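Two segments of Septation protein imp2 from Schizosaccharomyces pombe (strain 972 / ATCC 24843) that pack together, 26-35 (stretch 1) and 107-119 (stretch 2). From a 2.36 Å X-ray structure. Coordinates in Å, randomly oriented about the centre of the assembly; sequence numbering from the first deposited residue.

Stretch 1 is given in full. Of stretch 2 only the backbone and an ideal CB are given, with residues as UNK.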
# COMPACT_ATOMS: atom_id res chain seq x y z
N ARG A 26 6.22 34.76 15.52
CA ARG A 26 6.10 33.31 15.68
C ARG A 26 5.01 32.74 14.78
O ARG A 26 5.06 31.57 14.40
CB ARG A 26 5.82 32.96 17.15
CG ARG A 26 5.50 31.49 17.37
CD ARG A 26 5.57 31.06 18.82
NE ARG A 26 5.12 29.68 18.98
CZ ARG A 26 5.85 28.61 18.68
NH1 ARG A 26 7.08 28.76 18.21
NH2 ARG A 26 5.35 27.39 18.85
N PHE A 27 4.02 33.56 14.44
CA PHE A 27 2.94 33.14 13.56
C PHE A 27 3.44 32.51 12.26
O PHE A 27 2.85 31.57 11.75
CB PHE A 27 2.02 34.32 13.24
CG PHE A 27 0.95 34.55 14.26
CD1 PHE A 27 -0.16 33.72 14.31
CD2 PHE A 27 1.04 35.60 15.16
CE1 PHE A 27 -1.15 33.92 15.25
CE2 PHE A 27 0.05 35.80 16.11
CZ PHE A 27 -1.05 34.96 16.15
N SER A 28 4.55 33.04 11.75
CA SER A 28 5.13 32.52 10.51
C SER A 28 5.85 31.19 10.73
O SER A 28 5.96 30.38 9.81
CB SER A 28 6.10 33.55 9.91
OG SER A 28 7.19 33.79 10.79
N ASP A 29 6.35 30.98 11.95
CA ASP A 29 7.03 29.73 12.29
C ASP A 29 6.01 28.61 12.45
O ASP A 29 6.22 27.49 12.00
CB ASP A 29 7.84 29.89 13.58
CG ASP A 29 8.99 30.86 13.42
OD1 ASP A 29 9.46 31.06 12.28
OD2 ASP A 29 9.43 31.43 14.45
N VAL A 30 4.90 28.93 13.12
CA VAL A 30 3.78 28.02 13.27
C VAL A 30 3.25 27.60 11.90
O VAL A 30 2.95 26.42 11.67
CB VAL A 30 2.65 28.67 14.09
CG1 VAL A 30 1.37 27.86 13.99
CG2 VAL A 30 3.07 28.82 15.55
N LYS A 31 3.14 28.56 10.99
CA LYS A 31 2.65 28.30 9.64
C LYS A 31 3.60 27.38 8.87
O LYS A 31 3.16 26.49 8.14
CB LYS A 31 2.46 29.62 8.88
CG LYS A 31 2.03 29.43 7.44
CD LYS A 31 1.84 30.76 6.72
CE LYS A 31 1.46 30.53 5.27
NZ LYS A 31 1.30 31.80 4.51
N HIS A 32 4.90 27.61 9.05
CA HIS A 32 5.94 26.81 8.41
C HIS A 32 5.89 25.35 8.87
O HIS A 32 5.88 24.44 8.04
CB HIS A 32 7.32 27.41 8.72
CG HIS A 32 8.44 26.78 7.97
ND1 HIS A 32 8.60 26.93 6.61
CD2 HIS A 32 9.47 26.00 8.38
CE1 HIS A 32 9.68 26.27 6.22
NE2 HIS A 32 10.22 25.70 7.28
N ILE A 33 5.85 25.15 10.18
CA ILE A 33 5.72 23.82 10.77
C ILE A 33 4.47 23.12 10.26
O ILE A 33 4.50 21.94 9.92
CB ILE A 33 5.67 23.89 12.31
CG1 ILE A 33 6.94 24.52 12.87
CG2 ILE A 33 5.43 22.51 12.91
CD1 ILE A 33 6.85 24.88 14.34
N ASN A 34 3.38 23.87 10.21
CA ASN A 34 2.10 23.34 9.77
C ASN A 34 2.13 22.90 8.31
O ASN A 34 1.56 21.87 7.95
CB ASN A 34 1.00 24.38 9.98
CG ASN A 34 -0.38 23.83 9.73
OD1 ASN A 34 -0.92 23.10 10.56
ND2 ASN A 34 -0.97 24.19 8.59
N GLU A 35 2.81 23.67 7.47
CA GLU A 35 2.89 23.38 6.05
C GLU A 35 3.80 22.18 5.76
O GLU A 35 3.55 21.42 4.83
CB GLU A 35 3.37 24.62 5.28
CG GLU A 35 3.65 24.40 3.80
CD GLU A 35 2.43 23.95 3.01
OE1 GLU A 35 1.30 24.20 3.46
OE2 GLU A 35 2.62 23.33 1.94
N UNK A 107 -6.44 24.20 9.48
CA UNK A 107 -5.73 24.88 10.56
C UNK A 107 -5.06 26.16 10.04
O UNK A 107 -5.12 27.20 10.68
CB UNK A 107 -4.69 23.95 11.18
N UNK A 108 -4.43 26.06 8.88
CA UNK A 108 -3.75 27.20 8.28
C UNK A 108 -4.74 28.30 7.92
O UNK A 108 -4.41 29.48 7.95
CB UNK A 108 -2.97 26.76 7.04
N UNK A 109 -5.97 27.90 7.58
CA UNK A 109 -7.01 28.86 7.25
C UNK A 109 -7.55 29.52 8.52
O UNK A 109 -7.83 30.72 8.53
CB UNK A 109 -8.14 28.18 6.48
N UNK A 110 -7.69 28.73 9.58
CA UNK A 110 -8.17 29.24 10.85
C UNK A 110 -7.13 30.17 11.49
O UNK A 110 -7.47 31.20 12.05
CB UNK A 110 -8.51 28.08 11.79
N UNK A 111 -5.86 29.78 11.39
CA UNK A 111 -4.76 30.55 11.97
C UNK A 111 -4.66 31.93 11.32
O UNK A 111 -4.37 32.92 11.99
CB UNK A 111 -3.44 29.80 11.81
N UNK A 112 -4.91 31.98 10.02
CA UNK A 112 -4.88 33.24 9.28
C UNK A 112 -5.92 34.21 9.83
O UNK A 112 -5.64 35.40 9.96
CB UNK A 112 -5.12 32.99 7.79
N UNK A 113 -7.11 33.71 10.14
CA UNK A 113 -8.16 34.55 10.72
C UNK A 113 -7.82 34.96 12.15
O UNK A 113 -8.04 36.10 12.54
CB UNK A 113 -9.50 33.82 10.69
N UNK A 114 -7.29 34.01 12.92
CA UNK A 114 -6.89 34.30 14.30
C UNK A 114 -5.83 35.39 14.33
O UNK A 114 -5.91 36.33 15.13
CB UNK A 114 -6.37 33.04 14.99
N UNK A 115 -4.83 35.28 13.45
CA UNK A 115 -3.77 36.28 13.37
C UNK A 115 -4.33 37.64 12.99
O UNK A 115 -3.94 38.66 13.56
CB UNK A 115 -2.70 35.85 12.36
N UNK A 116 -5.24 37.66 12.02
CA UNK A 116 -5.85 38.91 11.57
C UNK A 116 -6.59 39.61 12.70
O UNK A 116 -6.49 40.83 12.86
CB UNK A 116 -6.81 38.64 10.41
N UNK A 117 -7.33 38.84 13.48
CA UNK A 117 -8.09 39.39 14.60
C UNK A 117 -7.17 39.87 15.71
O UNK A 117 -7.42 40.90 16.32
CB UNK A 117 -9.07 38.35 15.15
N UNK A 118 -6.10 39.12 15.96
CA UNK A 118 -5.19 39.45 17.05
C UNK A 118 -4.25 40.60 16.70
O UNK A 118 -4.10 41.54 17.47
CB UNK A 118 -4.37 38.22 17.43
N UNK A 119 -3.61 40.51 15.53
CA UNK A 119 -2.68 41.54 15.07
C UNK A 119 -3.34 42.92 14.99
O UNK A 119 -2.76 43.91 15.43
CB UNK A 119 -2.11 41.16 13.70

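Two helices run nearly antiparallel, at 172° with axes 10.6 Å apart. F27, V30 and N34 of stretch 1, spaced three and four residues apart, point toward stretch 2, with K31 beside them. Helical backbone angles throughout stretch 2 favour residues that tolerate a helix.

Position 107 points its CB toward stretch 1, 3.9 Å from N34 OD1, with V30 farther along. A long or flat side chain could pass the amide and reach the valine; aromatic, leucine or methionine would all suit. It is Y107, chi1 t, whose CD2 lies 3.4 Å from N34 OD1 while its ring edge meets V30, CE2 being 4.1 Å from V30 CG1. No hydrogen bond joins it to stretch 1.

Position 108 also points toward, where the backbones come close: its CA is 6.6 Å from the CA of K31. N34 ND2 flanks its ideal CB at 3.6 Å, while the way ahead is open toward the carboxylate of E35. A small residue, alanine or serine, fits, and a longer polar or basic chain could also run out there. A108 takes the small option, its CB 3.6 Å from N34 ND2; that amide nitrogen finds its hydrogen bond elsewhere in the structure.

Positions 109 and 110 are out of reach and stretch 1 sets no demand; they are A109 and S110.

Position 111 points toward stretch 1, with V30 roughly ahead and the F27 ring off to one side, yet nothing of stretch 1 lies within 5.5 Å of its CB. The space calls for a branched or long apolar chain: leucine, isoleucine, methionine. L111 (chi1 t, chi2 p) spans it, with CD1 3.9 Å from F27 CE1 at the ring edge and CD2 3.7 Å from V30 CG1.

Position 112 points sideways and 113 is out of reach, so polar residues are permitted: K112 and D113. At 114 the CB is sideways, 5.3 Å from F27 CE1, and a long chain can leave; K114 does, its end leading away.

Position 115 points toward F27, its CB 3.8 Å from F27 CE1 and over one ring face. Anything with methylenes to lay there would serve, apolar or long and charged. K115, extended with every chi t, makes a CH-pi contact, CG 3.8 Å from the F27 ring centroid and 10° off the normal, and carries its amine on beyond the ring.

Positions 116 and 117, out of reach, are K116 and M117.

Position 118 points toward, its CB 4.8 Å from F27 CZ; a medium or large apolar residue could approach the ring. I118 does so lightly, CD1 4.5 Å from F27 CZ, near the ring plane.

Position 119 points sideways with few constraints; V119 is poorly ordered.

Stretch 2 107-119: YAASLKDKKKMIV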
# COMPACT_ATOMS: atom_id res chain seq x y z
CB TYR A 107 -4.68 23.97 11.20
CG TYR A 107 -3.97 24.63 12.36
CD1 TYR A 107 -4.49 24.55 13.64
CD2 TYR A 107 -2.81 25.36 12.16
CE1 TYR A 107 -3.85 25.17 14.71
CE2 TYR A 107 -2.17 25.98 13.22
CZ TYR A 107 -2.69 25.88 14.49
OH TYR A 107 -2.06 26.50 15.54
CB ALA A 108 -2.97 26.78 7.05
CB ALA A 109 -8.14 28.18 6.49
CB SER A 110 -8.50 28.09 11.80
OG SER A 110 -8.94 28.58 13.05
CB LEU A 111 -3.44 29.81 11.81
CG LEU A 111 -2.22 30.49 12.44
CD1 LEU A 111 -2.31 30.45 13.95
CD2 LEU A 111 -0.93 29.85 11.95
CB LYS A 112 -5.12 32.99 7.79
CG LYS A 112 -5.01 34.23 6.92
CD LYS A 112 -5.42 33.93 5.49
CE LYS A 112 -5.28 35.16 4.61
NZ LYS A 112 -3.86 35.59 4.47
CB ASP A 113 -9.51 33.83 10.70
CG ASP A 113 -10.08 33.69 9.31
OD1 ASP A 113 -9.68 34.48 8.43
OD2 ASP A 113 -10.93 32.80 9.09
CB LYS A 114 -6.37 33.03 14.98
CG LYS A 114 -7.45 32.00 15.28
CD LYS A 114 -6.87 30.81 16.04
CE LYS A 114 -7.92 29.73 16.27
NZ LYS A 114 -9.08 30.24 17.05
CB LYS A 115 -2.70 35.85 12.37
CG LYS A 115 -1.51 36.79 12.31
CD LYS A 115 -0.52 36.41 11.22
CE LYS A 115 0.60 37.45 11.12
NZ LYS A 115 1.58 37.13 10.04
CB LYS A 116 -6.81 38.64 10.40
CG LYS A 116 -7.48 39.89 9.85
CD LYS A 116 -8.54 39.52 8.82
CE LYS A 116 -9.17 40.76 8.20
NZ LYS A 116 -8.16 41.61 7.52
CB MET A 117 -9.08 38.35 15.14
CG MET A 117 -10.29 38.14 14.24
SD MET A 117 -11.46 36.90 14.85
CE MET A 117 -10.53 35.39 14.58
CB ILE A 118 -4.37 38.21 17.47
CG1 ILE A 118 -5.27 37.23 18.23
CG2 ILE A 118 -3.18 38.62 18.33
CD1 ILE A 118 -4.55 36.02 18.76
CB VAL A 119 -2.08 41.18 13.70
CG1 VAL A 119 -1.48 42.40 13.02
CG2 VAL A 119 -1.04 40.07 13.85
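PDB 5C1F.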